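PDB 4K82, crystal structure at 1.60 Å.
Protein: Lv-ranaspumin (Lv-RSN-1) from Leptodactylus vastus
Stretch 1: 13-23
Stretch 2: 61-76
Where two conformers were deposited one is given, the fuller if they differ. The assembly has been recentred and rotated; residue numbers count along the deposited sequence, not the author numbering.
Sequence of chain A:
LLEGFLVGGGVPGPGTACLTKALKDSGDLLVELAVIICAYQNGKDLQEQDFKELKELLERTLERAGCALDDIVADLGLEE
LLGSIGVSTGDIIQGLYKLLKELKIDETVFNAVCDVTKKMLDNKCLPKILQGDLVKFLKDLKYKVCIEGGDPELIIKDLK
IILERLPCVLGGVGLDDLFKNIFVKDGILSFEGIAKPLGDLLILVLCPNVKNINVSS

Stretch 1 13-23: GPGTACLTKAL
Stretch 2 (61-76) TLERAGCALDDIVADL

A disulfide joins two segments at one point, and the contacts around it complete the packing. Lv-ranaspumin offers a compact example, in which stretch 1, residues 13-23, is helical from Pro14 onward, the helix continuing past Leu23; it lies across stretch 2, residues 61-76, in which two helical pieces flank a turn. Together they bury 505 Å², both sides summed.

Stretch 2 opens with the last turn of a helix, 61-64. Leu62 (chi1 m, chi2 t) points its CA-to-CB bond sideways, yet its end reaches the partner: CD2 lies 4.1 Å from CD1 of Leu19 (chi1 t, chi2 p), an apolar contact between buried side chains. Ala65 follows, its CB directed toward Ala22, and the two CB atoms sit 4.1 Å apart; small side chains here accompany a CA separation of 6.1 Å between Ala22 and Ala65.

The chain then turns through a Schellman motif. Gly66 adopts phi/psi of 92/12°, where a CB would be jammed against the preceding carbonyl oxygen, so the backbone itself calls for glycine. Gly66 N bonds back to Glu63 O at 2.8 Å, and Cys67 N to Leu62 O, also at 2.8 Å. This turn delivers the extended Cys67 (-113/166°, chi1 m) to Cys18 (chi1 t), with CA atoms 5.8 Å apart. Their SG atoms form the disulfide at 2.1 Å, with chi3 of -97°, near the favoured right angle. Cys67 SG also makes apolar contact with Ala22 CB at 4.0 Å.

Ala68 occupies the N-cap position of the second helix, which begins at Leu69 and whose axis approaches that of helix 14-23 to 7.4 Å, their directions 118° apart. Such closeness depends on a bare backbone at Gly15, whose CA lies 4.2 Å from that of Ile72. Asp71 (chi1 m) places CB 3.5 Å from Gly15 CA; an ideal CB on Gly15 would clash with Asp71 C and Ile72 N. Ile72 (chi1 m, chi2 t) starts sideways, but its end turns inward, bringing CG1 to 3.6 Å from Gly15 O and CD1 to 4.4 Å from Leu19 CB.

Asp75 (chi1 m, chi2 -20°) completes the contact. Its carboxylate meets the start of helix 14-23, where amides lack acceptors from a preceding turn. OD2 accepts a well-directed hydrogen bond from Thr16 N (2.9 Å, 156°) and a weak one from Gly15 N (2.8 Å, 116°). Thr16 (chi1 m) adds OG1 at 3.4 Å from Asp75 CB. Apolar packing, the covalent link, further packing against a glycine and a polar anchor thus follow one another along stretch 2.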

# COMPACT_ATOMS: atom_id res chain seq x y z
N GLY A 13 -20.46 17.94 -1.24
CA GLY A 13 -20.08 18.67 -2.44
C GLY A 13 -19.67 17.78 -3.59
O GLY A 13 -19.63 16.55 -3.44
N PRO A 14 -19.35 18.38 -4.74
CA PRO A 14 -18.93 17.65 -5.95
C PRO A 14 -17.71 16.73 -5.73
O PRO A 14 -17.67 15.64 -6.30
CB PRO A 14 -18.59 18.77 -6.95
CG PRO A 14 -18.48 20.01 -6.14
CD PRO A 14 -19.40 19.83 -4.98
N GLY A 15 -16.74 17.16 -4.94
CA GLY A 15 -15.58 16.34 -4.65
C GLY A 15 -15.90 15.10 -3.82
O GLY A 15 -15.45 14.00 -4.14
N THR A 16 -16.67 15.29 -2.76
CA THR A 16 -17.10 14.19 -1.92
C THR A 16 -18.04 13.25 -2.66
O THR A 16 -18.00 12.03 -2.48
CB THR A 16 -17.81 14.70 -0.65
OG1 THR A 16 -16.94 15.61 0.05
CG2 THR A 16 -18.18 13.55 0.28
N ALA A 17 -18.89 13.82 -3.51
CA ALA A 17 -19.80 13.04 -4.32
C ALA A 17 -19.01 12.11 -5.24
O ALA A 17 -19.32 10.92 -5.35
CB ALA A 17 -20.69 13.95 -5.14
N CYS A 18 -18.01 12.67 -5.90
CA CYS A 18 -17.21 11.93 -6.86
C CYS A 18 -16.46 10.80 -6.15
O CYS A 18 -16.39 9.67 -6.65
CB CYS A 18 -16.23 12.86 -7.56
SG CYS A 18 -15.09 12.06 -8.73
N LEU A 19 -15.90 11.12 -4.99
CA LEU A 19 -15.17 10.15 -4.19
C LEU A 19 -16.08 9.01 -3.76
O LEU A 19 -15.72 7.83 -3.86
CB LEU A 19 -14.57 10.82 -2.95
CG LEU A 19 -13.82 9.89 -2.01
CD1 LEU A 19 -12.66 9.23 -2.75
CD2 LEU A 19 -13.35 10.66 -0.80
N THR A 20 -17.27 9.36 -3.28
CA THR A 20 -18.28 8.40 -2.85
C THR A 20 -18.58 7.35 -3.93
O THR A 20 -18.58 6.15 -3.67
CB THR A 20 -19.59 9.11 -2.46
OG1 THR A 20 -19.34 10.01 -1.37
CG2 THR A 20 -20.65 8.11 -2.05
N LYS A 21 -18.84 7.83 -5.14
CA LYS A 21 -19.14 6.92 -6.24
C LYS A 21 -17.90 6.11 -6.62
O LYS A 21 -17.99 4.90 -6.88
CB LYS A 21 -19.66 7.70 -7.45
CG LYS A 21 -20.32 6.81 -8.50
CD LYS A 21 -20.55 7.55 -9.81
CE LYS A 21 -19.24 8.02 -10.42
NZ LYS A 21 -18.16 6.98 -10.37
N ALA A 22 -16.75 6.78 -6.64
CA ALA A 22 -15.51 6.15 -7.04
C ALA A 22 -15.16 4.95 -6.15
O ALA A 22 -14.60 3.96 -6.63
CB ALA A 22 -14.37 7.16 -7.03
N LEU A 23 -15.50 5.03 -4.87
CA LEU A 23 -15.23 3.93 -3.94
C LEU A 23 -16.13 2.72 -4.19
O LEU A 23 -15.80 1.59 -3.81
CB LEU A 23 -15.38 4.41 -2.50
CG LEU A 23 -14.30 5.37 -2.02
CD1 LEU A 23 -14.73 6.06 -0.73
CD2 LEU A 23 -12.98 4.62 -1.81
N THR A 61 -3.69 9.53 -7.85
CA THR A 61 -4.59 8.45 -7.52
C THR A 61 -6.05 8.87 -7.68
O THR A 61 -6.85 8.13 -8.23
CB THR A 61 -4.33 7.97 -6.08
OG1 THR A 61 -3.00 7.45 -5.99
CG2 THR A 61 -5.31 6.91 -5.66
N LEU A 62 -6.39 10.07 -7.21
CA LEU A 62 -7.76 10.56 -7.34
C LEU A 62 -8.13 10.82 -8.80
O LEU A 62 -9.24 10.52 -9.23
CB LEU A 62 -7.98 11.79 -6.48
CG LEU A 62 -7.99 11.40 -5.01
CD1 LEU A 62 -7.81 12.64 -4.18
CD2 LEU A 62 -9.29 10.67 -4.66
N GLU A 63 -7.19 11.37 -9.56
CA GLU A 63 -7.43 11.63 -10.98
C GLU A 63 -7.75 10.34 -11.73
O GLU A 63 -8.66 10.31 -12.57
CB GLU A 63 -6.24 12.34 -11.61
CG GLU A 63 -6.07 13.77 -11.12
CD GLU A 63 -5.29 14.63 -12.10
OE1 GLU A 63 -5.21 14.25 -13.29
OE2 GLU A 63 -4.77 15.69 -11.68
N ARG A 64 -7.00 9.29 -11.43
CA ARG A 64 -7.19 8.00 -12.09
C ARG A 64 -8.58 7.43 -11.81
O ARG A 64 -9.10 6.61 -12.57
CB ARG A 64 -6.12 7.00 -11.64
CG ARG A 64 -4.73 7.34 -12.15
CD ARG A 64 -3.66 6.49 -11.47
NE ARG A 64 -3.98 5.07 -11.54
CZ ARG A 64 -4.09 4.28 -10.47
NH1 ARG A 64 -4.40 3.00 -10.62
NH2 ARG A 64 -3.89 4.77 -9.26
N ALA A 65 -9.19 7.88 -10.71
CA ALA A 65 -10.52 7.44 -10.34
C ALA A 65 -11.60 8.39 -10.86
O ALA A 65 -12.79 8.15 -10.67
CB ALA A 65 -10.63 7.29 -8.82
N GLY A 66 -11.16 9.46 -11.51
CA GLY A 66 -12.06 10.43 -12.10
C GLY A 66 -12.41 11.59 -11.18
O GLY A 66 -13.32 12.36 -11.46
N CYS A 67 -11.67 11.71 -10.07
CA CYS A 67 -11.94 12.78 -9.12
C CYS A 67 -10.80 13.79 -9.07
O CYS A 67 -9.71 13.54 -9.59
CB CYS A 67 -12.21 12.20 -7.74
SG CYS A 67 -13.60 11.03 -7.75
N ALA A 68 -11.05 14.94 -8.46
CA ALA A 68 -10.03 15.99 -8.36
C ALA A 68 -9.80 16.31 -6.90
O ALA A 68 -10.75 16.59 -6.17
CB ALA A 68 -10.48 17.23 -9.10
N LEU A 69 -8.54 16.26 -6.47
CA LEU A 69 -8.22 16.55 -5.08
C LEU A 69 -8.68 17.95 -4.69
O LEU A 69 -9.15 18.18 -3.58
CB LEU A 69 -6.72 16.39 -4.80
CG LEU A 69 -6.33 16.65 -3.33
CD1 LEU A 69 -7.09 15.75 -2.34
CD2 LEU A 69 -4.83 16.51 -3.13
N ASP A 70 -8.57 18.89 -5.63
CA ASP A 70 -8.98 20.27 -5.36
C ASP A 70 -10.44 20.35 -4.93
O ASP A 70 -10.80 21.10 -4.02
CB ASP A 70 -8.78 21.15 -6.59
CG ASP A 70 -7.33 21.51 -6.83
OD1 ASP A 70 -6.53 21.45 -5.88
OD2 ASP A 70 -7.00 21.86 -7.98
N ASP A 71 -11.29 19.57 -5.61
CA ASP A 71 -12.71 19.51 -5.26
C ASP A 71 -12.89 18.95 -3.86
O ASP A 71 -13.71 19.46 -3.09
CB ASP A 71 -13.48 18.63 -6.24
CG ASP A 71 -13.64 19.26 -7.60
OD1 ASP A 71 -13.41 20.48 -7.71
OD2 ASP A 71 -14.00 18.53 -8.55
N ILE A 72 -12.15 17.89 -3.53
CA ILE A 72 -12.24 17.29 -2.20
C ILE A 72 -11.79 18.27 -1.12
O ILE A 72 -12.43 18.40 -0.08
CB ILE A 72 -11.46 15.96 -2.12
CG1 ILE A 72 -12.12 14.93 -3.04
CG2 ILE A 72 -11.42 15.46 -0.68
CD1 ILE A 72 -11.27 13.70 -3.32
N VAL A 73 -10.71 19.00 -1.39
CA VAL A 73 -10.22 19.98 -0.43
C VAL A 73 -11.25 21.09 -0.19
O VAL A 73 -11.43 21.54 0.94
CB VAL A 73 -8.86 20.59 -0.87
CG1 VAL A 73 -8.49 21.77 0.02
CG2 VAL A 73 -7.76 19.54 -0.80
N ALA A 74 -11.92 21.52 -1.26
CA ALA A 74 -12.99 22.52 -1.16
C ALA A 74 -14.09 22.05 -0.22
O ALA A 74 -14.54 22.79 0.66
CB ALA A 74 -13.55 22.84 -2.54
N ASP A 75 -14.53 20.81 -0.42
CA ASP A 75 -15.58 20.24 0.42
C ASP A 75 -15.17 19.98 1.88
O ASP A 75 -16.02 19.97 2.77
CB ASP A 75 -16.11 18.94 -0.20
CG ASP A 75 -16.68 19.16 -1.59
OD1 ASP A 75 -17.01 20.32 -1.93
OD2 ASP A 75 -16.79 18.17 -2.35
N LEU A 76 -13.88 19.76 2.13
CA LEU A 76 -13.41 19.59 3.49
C LEU A 76 -13.40 20.94 4.20
O LEU A 76 -13.30 21.02 5.42
CB LEU A 76 -12.01 18.95 3.53
CG LEU A 76 -11.86 17.50 3.05
CD1 LEU A 76 -10.38 17.06 3.02
CD2 LEU A 76 -12.67 16.55 3.91